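Local coordinates for protein cytochrome P450 113A1 (Saccharopolyspora erythraea, PDB 2JJN) that hydroxylates the macrolactone ring of erythromycin D at C-12, giving erythromycin C, as a heme-dependent cytochrome P450 monooxygenase, at residues G23-T28 / L386-Q391; V254-E259 / R283-F288. The protein carries 2 engineered substitutions. All blocks are in the same frame, centred on the assembly; numbering follows the deposited sequence. Where two conformers were deposited one is given.

Interaction 1 of 2, residues G23-T28 / L386-Q391; sequences GMADET and LRHFEQ. With SO4 (sulfate ion), chain C.
Ala25 lies against His388, methyl to methylene: Ala25 CB is 3.6 Å from His388 CB, and the Ala25 carbonyl hangs over one face of the imidazole. Ala25 O sits 3.2 Å above that ring plane, displaced toward the rim on the ND1 side, so the oxygen packs on the face without being hydrogen-bonded to the ring. A chi1 of -73° sets His388 CG beside the backbone N, and CG lies 3.4 Å from Ala25 O. The two ring nitrogens have different partners. A water hydrogen-bonded to ND1 at 2.8 Å donates to Met24 O, while NE2 donates to sulfate O2 at 2.7 Å through a bent bond. The sulfate, probably from the crystallisation liquor, is held as well by Leu386 N and by Arg381 and Arg385.

At the other end Met24 N donates a nearly straight bond (169°) to Glu390 O at 3.1 Å, from above the carbonyl plane. Met24 CB lies 3.6 Å from both Phe389 O and Glu390 O. This joins the N-terminal lead-in to helix 27-40, where Asp26 is the N-cap, to the irregular C-terminal loop before strand 400-402 of the P450 fold.

Interaction 2 of 2, residues V254-E259 / R283-F288; sequences VRTLDE and RYRPPF. With HEM (protoporphyrin IX containing Fe), chain B.
Arg285 NH1 has two acceptors on one helix: it donates to Thr256 OG1 at 3.0 Å and to Glu259 OE1 at 2.9 Å. The neighbouring NH2 donates to Glu259 OE2, 3.0 Å away, making an end-on, two-nitrogen salt bridge in which the side chains meet tip to tip. The grip is not flat, because carboxylate and guanidinium planes stand 57° apart. OE2 receives NH2 on its syn lone pair, whereas OE1 is approached by NH1 from above the carboxylate plane. Arg285 runs extended from CG to NE, sliding past Thr256 in the opposite direction. Thr256 OG1, placed beside its backbone N by a chi1 of -55°, is also hydrogen-bonded to Asn252 O one turn back.

Both faces of the Arg285 guanidinium have neighbours. Tyr284 CE2 lies over the rim of one. On the opposite face Arg255 crosses at about a right angle, its NH1 3.8 Å from Arg285 NE, so two like charges come close. Glu27 forms a salt bridge to Arg285 NE, and Asn252 OD1 takes Arg255 NH2. A water ties Glu259 OE1 to Tyr284 OH, 2.6 Å from the hydroxyl, and Thr256 CG2 packs obliquely on the tyrosine at CD2.

Beyond Arg285, where helix 274-284 has ended, the chain runs through two prolines to the heme: Phe288 CD1 is 3.8 Å from the porphyrin carbon CHB. The helix carries the Glu280-Arg283 salt bridge of the P450 ExxR motif. Two buried arginines this close probably cost electrostatic energy; the carboxylates of Glu259 and Glu27 around Arg285 would be expected to offset the repulsion, while the bonds of Arg285 tie the chain just past helix 274-284 to the end of helix 228-259.

The centres of the two interactions lie 13 Å apart, and Glu27 connects them directly: from the first turn of helix 27-40 its OE1 forms a 2.8 Å salt bridge with Arg285 NE. Arg255 fills the same junction, its NH1 packing 3.6 Å from His388 CE1 and its CD lying against Leu386 CD1. Along the sequence, 254-259 and 283-288 both fall between the two partners of interaction 1, so interaction 1 brings together chain parts that flank interaction 2. The Met24 side chain is about 8 Å from that of the substrate-binding Gln292 and about 13 Å from the heme, whereas in interaction 2 Pro287 and Phe288 line the heme pocket itself.

Interaction 1 of 2, residues G23-T28 / L386-Q391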
loop_
_atom_site.group_PDB
_atom_site.type_symbol
_atom_site.label_atom_id
_atom_site.label_comp_id
_atom_site.label_asym_id
_atom_site.label_seq_id
_atom_site.Cartn_x
_atom_site.Cartn_y
_atom_site.Cartn_z
ATOM N N GLY A 23 -16.514 -8.459 4.633
ATOM C CA GLY A 23 -15.081 -8.497 4.972
ATOM C C GLY A 23 -14.200 -8.677 3.739
ATOM O O GLY A 23 -14.681 -9.050 2.654
ATOM N N MET A 24 -12.905 -8.419 3.895
ATOM C CA MET A 24 -11.995 -8.481 2.724
ATOM C C MET A 24 -11.617 -9.891 2.368
ATOM O O MET A 24 -11.174 -10.131 1.273
ATOM C CB MET A 24 -10.698 -7.712 2.958
ATOM C CG MET A 24 -10.857 -6.273 3.383
ATOM S SD MET A 24 -11.361 -5.244 1.964
ATOM C CE MET A 24 -11.184 -3.649 2.739
ATOM N N ALA A 25 -11.757 -10.835 3.296
ATOM C CA ALA A 25 -11.212 -12.174 3.063
ATOM C C ALA A 25 -11.886 -12.961 1.970
ATOM O O ALA A 25 -11.225 -13.729 1.266
ATOM C CB ALA A 25 -11.225 -12.964 4.337
ATOM N N ASP A 26 -13.211 -12.828 1.842
ATOM C CA ASP A 26 -13.926 -13.477 0.762
ATOM C C ASP A 26 -13.973 -12.539 -0.414
ATOM O O ASP A 26 -14.917 -11.768 -0.572
ATOM C CB ASP A 26 -15.344 -13.833 1.208
ATOM C CG ASP A 26 -16.084 -14.719 0.202
ATOM O OD1 ASP A 26 -15.741 -14.763 -1.009
ATOM O OD2 ASP A 26 -17.068 -15.392 0.628
ATOM N N GLU A 27 -12.956 -12.627 -1.260
ATOM C CA GLU A 27 -12.801 -11.629 -2.318
ATOM C C GLU A 27 -13.947 -11.687 -3.316
ATOM O O GLU A 27 -14.452 -10.636 -3.755
ATOM C CB GLU A 27 -11.457 -11.835 -3.000
ATOM C CG GLU A 27 -11.178 -10.906 -4.142
ATOM C CD GLU A 27 -9.990 -11.379 -4.919
ATOM O OE1 GLU A 27 -8.859 -10.995 -4.531
ATOM O OE2 GLU A 27 -10.243 -12.102 -5.925
ATOM N N THR A 28 -14.368 -12.891 -3.683
ATOM C CA THR A 28 -15.438 -13.020 -4.663
ATOM C C THR A 28 -16.740 -12.388 -4.158
ATOM O O THR A 28 -17.424 -11.656 -4.926
ATOM C CB THR A 28 -15.674 -14.493 -5.009
ATOM O OG1 THR A 28 -14.449 -14.967 -5.587
ATOM C CG2 THR A 28 -16.861 -14.646 -6.047
ATOM N N LEU A 386 -5.824 -20.252 2.028
ATOM C CA LEU A 386 -5.023 -19.119 2.458
ATOM C C LEU A 386 -5.687 -18.334 3.554
ATOM O O LEU A 386 -6.923 -18.272 3.621
ATOM C CB LEU A 386 -4.743 -18.210 1.269
ATOM C CG LEU A 386 -3.941 -18.879 0.156
ATOM C CD1 LEU A 386 -3.943 -17.973 -1.066
ATOM C CD2 LEU A 386 -2.527 -19.093 0.598
ATOM N N ARG A 387 -4.853 -17.711 4.380
ATOM C CA ARG A 387 -5.302 -16.823 5.417
ATOM C C ARG A 387 -5.292 -15.392 4.863
ATOM O O ARG A 387 -4.268 -14.743 4.824
ATOM C CB ARG A 387 -4.386 -16.895 6.630
ATOM C CG ARG A 387 -4.769 -17.943 7.676
ATOM C CD ARG A 387 -3.838 -19.135 7.676
ATOM N NE ARG A 387 -2.431 -18.777 7.865
ATOM C CZ ARG A 387 -1.516 -19.595 8.376
ATOM N NH1 ARG A 387 -1.856 -20.820 8.771
ATOM N NH2 ARG A 387 -0.261 -19.190 8.504
ATOM N N HIS A 388 -6.456 -14.933 4.439
ATOM C CA HIS A 388 -6.601 -13.568 3.912
ATOM C C HIS A 388 -6.665 -12.568 5.035
ATOM O O HIS A 388 -7.194 -12.873 6.138
ATOM C CB HIS A 388 -7.901 -13.465 3.117
ATOM C CG HIS A 388 -7.857 -14.149 1.804
ATOM N ND1 HIS A 388 -8.013 -13.471 0.616
ATOM C CD2 HIS A 388 -7.670 -15.449 1.479
ATOM C CE1 HIS A 388 -7.954 -14.329 -0.386
ATOM N NE2 HIS A 388 -7.739 -15.534 0.110
ATOM N N PHE A 389 -6.122 -11.370 4.797
ATOM C CA PHE A 389 -6.442 -10.248 5.684
ATOM C C PHE A 389 -7.959 -10.007 5.629
ATOM O O PHE A 389 -8.604 -10.100 4.561
ATOM C CB PHE A 389 -5.686 -8.987 5.260
ATOM C CG PHE A 389 -4.218 -9.056 5.533
ATOM C CD1 PHE A 389 -3.722 -8.876 6.816
ATOM C CD2 PHE A 389 -3.314 -9.350 4.527
ATOM C CE1 PHE A 389 -2.374 -8.957 7.061
ATOM C CE2 PHE A 389 -1.929 -9.431 4.773
ATOM C CZ PHE A 389 -1.473 -9.266 6.086
ATOM N N GLU A 390 -8.562 -9.748 6.780
ATOM C CA GLU A 390 -9.986 -9.504 6.799
ATOM C C GLU A 390 -10.313 -8.024 6.738
ATOM O O GLU A 390 -11.450 -7.638 6.462
ATOM C CB GLU A 390 -10.597 -10.054 8.083
ATOM C CG GLU A 390 -10.135 -11.460 8.419
ATOM C CD GLU A 390 -11.244 -12.347 8.939
ATOM O OE1 GLU A 390 -12.149 -11.848 9.650
ATOM O OE2 GLU A 390 -11.205 -13.553 8.625
ATOM N N GLN A 391 -9.319 -7.191 7.003
ATOM C CA GLN A 391 -9.535 -5.752 6.949
ATOM C C GLN A 391 -8.373 -5.001 6.349
ATOM O O GLN A 391 -7.213 -5.481 6.319
ATOM C CB GLN A 391 -9.891 -5.198 8.334
ATOM C CG GLN A 391 -9.434 -6.086 9.459
ATOM C CD GLN A 391 -9.550 -5.436 10.821
ATOM O OE1 GLN A 391 -10.646 -5.048 11.265
ATOM N NE2 GLN A 391 -8.410 -5.305 11.492
HETATM S S SO4 C . -7.938 -19.234 -1.213
HETATM O O1 SO4 C . -7.159 -20.332 -0.668
HETATM O O2 SO4 C . -8.081 -18.228 -0.184
HETATM O O3 SO4 C . -9.257 -19.707 -1.625
HETATM O O4 SO4 C . -7.306 -18.670 -2.411
HETATM O O HOH W 1 -8.681 -10.760 0.457
#

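Interaction 2 of 2, residues V254-E259 / R283-F288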
loop_
_atom_site.group_PDB
_atom_site.type_symbol
_atom_site.label_atom_id
_atom_site.label_comp_id
_atom_site.label_asym_id
_atom_site.label_seq_id
_atom_site.Cartn_x
_atom_site.Cartn_y
_atom_site.Cartn_z
ATOM N N VAL A 254 1.893 -13.006 -7.441
ATOM C CA VAL A 254 2.039 -14.449 -7.647
ATOM C C VAL A 254 0.701 -15.182 -7.654
ATOM O O VAL A 254 0.456 -16.100 -8.499
ATOM C CB VAL A 254 2.979 -15.043 -6.566
ATOM C CG1 VAL A 254 2.997 -16.589 -6.699
ATOM C CG2 VAL A 254 4.365 -14.422 -6.779
ATOM N N ARG A 255 -0.222 -14.765 -6.778
ATOM C CA ARG A 255 -1.570 -15.359 -6.795
ATOM C C ARG A 255 -2.300 -15.166 -8.130
ATOM O O ARG A 255 -2.934 -16.108 -8.667
ATOM C CB ARG A 255 -2.434 -14.758 -5.678
ATOM C CG ARG A 255 -2.238 -15.289 -4.329
ATOM C CD ARG A 255 -3.638 -15.100 -3.613
ATOM N NE ARG A 255 -3.818 -13.677 -3.331
ATOM C CZ ARG A 255 -4.979 -13.028 -3.173
ATOM N NH1 ARG A 255 -6.168 -13.614 -3.389
ATOM N NH2 ARG A 255 -4.922 -11.735 -2.832
ATOM N N THR A 256 -2.136 -13.957 -8.687
ATOM C CA THR A 256 -2.857 -13.648 -9.937
ATOM C C THR A 256 -2.244 -14.390 -11.138
ATOM O O THR A 256 -2.969 -14.933 -11.990
ATOM C CB THR A 256 -2.902 -12.168 -10.148
ATOM O OG1 THR A 256 -3.474 -11.531 -8.991
ATOM C CG2 THR A 256 -3.802 -11.838 -11.338
ATOM N N LEU A 257 -0.909 -14.408 -11.206
ATOM C CA LEU A 257 -0.275 -15.206 -12.242
ATOM C C LEU A 257 -0.601 -16.686 -12.112
ATOM O O LEU A 257 -0.743 -17.365 -13.137
ATOM C CB LEU A 257 1.241 -14.999 -12.232
ATOM C CG LEU A 257 1.695 -13.604 -12.566
ATOM C CD1 LEU A 257 3.244 -13.472 -12.375
ATOM C CD2 LEU A 257 1.340 -13.306 -14.048
ATOM N N ASP A 258 -0.743 -17.195 -10.877
ATOM C CA ASP A 258 -1.056 -18.615 -10.720
ATOM C C ASP A 258 -2.467 -18.895 -11.301
ATOM O O ASP A 258 -2.742 -20.024 -11.726
ATOM C CB ASP A 258 -1.025 -18.899 -9.217
ATOM C CG ASP A 258 -1.091 -20.398 -8.868
ATOM O OD1 ASP A 258 -0.600 -21.231 -9.673
ATOM O OD2 ASP A 258 -1.621 -20.676 -7.768
ATOM N N GLU A 259 -3.333 -17.881 -11.322
ATOM C CA GLU A 259 -4.687 -17.999 -11.899
ATOM C C GLU A 259 -4.661 -17.866 -13.404
ATOM O O GLU A 259 -5.586 -18.319 -14.088
ATOM C CB GLU A 259 -5.628 -16.943 -11.294
ATOM C CG GLU A 259 -5.914 -17.207 -9.806
ATOM C CD GLU A 259 -6.577 -16.002 -9.136
ATOM O OE1 GLU A 259 -6.684 -14.966 -9.787
ATOM O OE2 GLU A 259 -6.938 -16.101 -7.950
ATOM N N ARG A 283 -4.067 -2.911 -10.649
ATOM C CA ARG A 283 -5.481 -2.565 -10.954
ATOM C C ARG A 283 -6.418 -3.646 -10.392
ATOM O O ARG A 283 -7.472 -3.365 -9.765
ATOM C CB ARG A 283 -5.703 -2.402 -12.454
ATOM C CG ARG A 283 -7.124 -1.953 -12.778
ATOM C CD ARG A 283 -7.376 -2.093 -14.299
ATOM N NE ARG A 283 -7.412 -3.512 -14.730
ATOM C CZ ARG A 283 -8.499 -4.283 -14.615
ATOM N NH1 ARG A 283 -9.628 -3.774 -14.075
ATOM N NH2 ARG A 283 -8.482 -5.566 -15.000
ATOM N N TYR A 284 -6.050 -4.909 -10.638
ATOM C CA TYR A 284 -6.913 -6.016 -10.366
ATOM C C TYR A 284 -7.097 -6.295 -8.856
ATOM O O TYR A 284 -8.222 -6.589 -8.414
ATOM C CB TYR A 284 -6.309 -7.225 -11.127
ATOM C CG TYR A 284 -7.188 -8.429 -11.279
ATOM C CD1 TYR A 284 -8.259 -8.405 -12.159
ATOM C CD2 TYR A 284 -6.878 -9.593 -10.601
ATOM C CE1 TYR A 284 -9.035 -9.576 -12.327
ATOM C CE2 TYR A 284 -7.635 -10.751 -10.770
ATOM C CZ TYR A 284 -8.678 -10.728 -11.606
ATOM O OH TYR A 284 -9.398 -11.926 -11.701
ATOM N N ARG A 285 -5.992 -6.220 -8.121
ATOM C CA ARG A 285 -5.974 -6.546 -6.690
ATOM C C ARG A 285 -5.145 -5.461 -5.962
ATOM O O ARG A 285 -4.055 -5.714 -5.473
ATOM C CB ARG A 285 -5.398 -7.942 -6.485
ATOM C CG ARG A 285 -6.420 -9.052 -6.734
ATOM C CD ARG A 285 -5.781 -10.399 -6.555
ATOM N NE ARG A 285 -6.847 -11.423 -6.467
ATOM C CZ ARG A 285 -6.824 -12.596 -7.100
ATOM N NH1 ARG A 285 -5.818 -12.968 -7.894
ATOM N NH2 ARG A 285 -7.856 -13.436 -6.910
ATOM N N PRO A 286 -5.700 -4.265 -5.878
ATOM C CA PRO A 286 -4.997 -3.121 -5.212
ATOM C C PRO A 286 -4.719 -3.462 -3.756
ATOM O O PRO A 286 -5.617 -3.896 -3.060
ATOM C CB PRO A 286 -6.006 -1.970 -5.314
ATOM C CG PRO A 286 -7.353 -2.614 -5.545
ATOM C CD PRO A 286 -7.040 -3.883 -6.368
ATOM N N PRO A 287 -3.474 -3.297 -3.301
ATOM C CA PRO A 287 -3.173 -3.599 -1.902
ATOM C C PRO A 287 -4.029 -2.822 -0.923
ATOM O O PRO A 287 -4.415 -3.393 0.098
ATOM C CB PRO A 287 -1.691 -3.236 -1.806
ATOM C CG PRO A 287 -1.150 -3.524 -3.223
ATOM C CD PRO A 287 -2.254 -3.050 -4.089
ATOM N N PHE A 288 -4.342 -1.550 -1.236
ATOM C CA PHE A 288 -5.221 -0.761 -0.385
ATOM C C PHE A 288 -6.519 -0.570 -1.164
ATOM O O PHE A 288 -6.577 0.225 -2.097
ATOM C CB PHE A 288 -4.621 0.614 -0.121
ATOM C CG PHE A 288 -3.522 0.633 0.867
ATOM C CD1 PHE A 288 -2.407 1.402 0.605
ATOM C CD2 PHE A 288 -3.621 -0.033 2.068
ATOM C CE1 PHE A 288 -1.366 1.494 1.550
ATOM C CE2 PHE A 288 -2.579 0.028 3.016
ATOM C CZ PHE A 288 -1.463 0.789 2.732
HETATM C CHA HEM B . 0.343 7.515 -0.522
HETATM C CHB HEM B . -0.716 3.092 -2.292
HETATM C CHC HEM B . 3.960 1.868 -1.942
HETATM C CHD HEM B . 4.858 5.945 0.556
HETATM C C1A HEM B . -0.295 6.432 -1.093
HETATM C C2A HEM B . -1.717 6.403 -1.452
HETATM C C3A HEM B . -2.011 5.188 -1.922
HETATM C C4A HEM B . -0.800 4.392 -1.877
HETATM C CMA HEM B . -3.389 4.676 -2.397
HETATM C CAA HEM B . -2.693 7.589 -1.337
HETATM C CBA HEM B . -3.250 7.723 0.069
HETATM C CGA HEM B . -4.411 8.717 0.141
HETATM O O1A HEM B . -4.778 9.323 -0.905
HETATM O O2A HEM B . -4.919 8.914 1.289
HETATM C C1B HEM B . 0.481 2.377 -2.359
HETATM C C2B HEM B . 0.628 1.065 -2.936
HETATM C C3B HEM B . 1.934 0.723 -2.848
HETATM C C4B HEM B . 2.607 1.843 -2.201
HETATM C CMB HEM B . -0.594 0.326 -3.521
HETATM C CAB HEM B . 2.678 -0.562 -3.260
HETATM C CBB HEM B . 2.295 -1.221 -4.306
HETATM C C1C HEM B . 4.604 2.861 -1.235
HETATM C C2C HEM B . 6.017 2.857 -0.892
HETATM C C3C HEM B . 6.267 3.987 -0.197
HETATM C C4C HEM B . 5.019 4.746 -0.097
HETATM C CMC HEM B . 6.980 1.711 -1.304
HETATM C CAC HEM B . 7.580 4.471 0.448
HETATM C CBC HEM B . 8.772 4.321 -0.130
HETATM C C1D HEM B . 3.716 6.684 0.493
HETATM C C2D HEM B . 3.586 7.959 1.122
HETATM C C3D HEM B . 2.217 8.451 0.778
HETATM C C4D HEM B . 1.622 7.423 -0.023
HETATM C CMD HEM B . 4.649 8.697 1.990
HETATM C CAD HEM B . 1.549 9.768 1.211
HETATM C CBD HEM B . 1.759 10.874 0.158
HETATM C CGD HEM B . 1.002 12.105 0.549
HETATM O O1D HEM B . 0.140 12.058 1.443
HETATM O O2D HEM B . 1.280 13.160 -0.060
HETATM N NA HEM B . 0.257 5.175 -1.393
HETATM N NB HEM B . 1.700 2.833 -1.865
HETATM N NC HEM B . 4.050 4.012 -0.708
HETATM N ND HEM B . 2.520 6.385 -0.191
HETATM FE FE HEM B . 2.152 4.654 -1.188
HETATM O O HOH W 2 -9.213 -13.643 -9.783
HETATM O O HOH W 3 1.528 3.752 0.738
#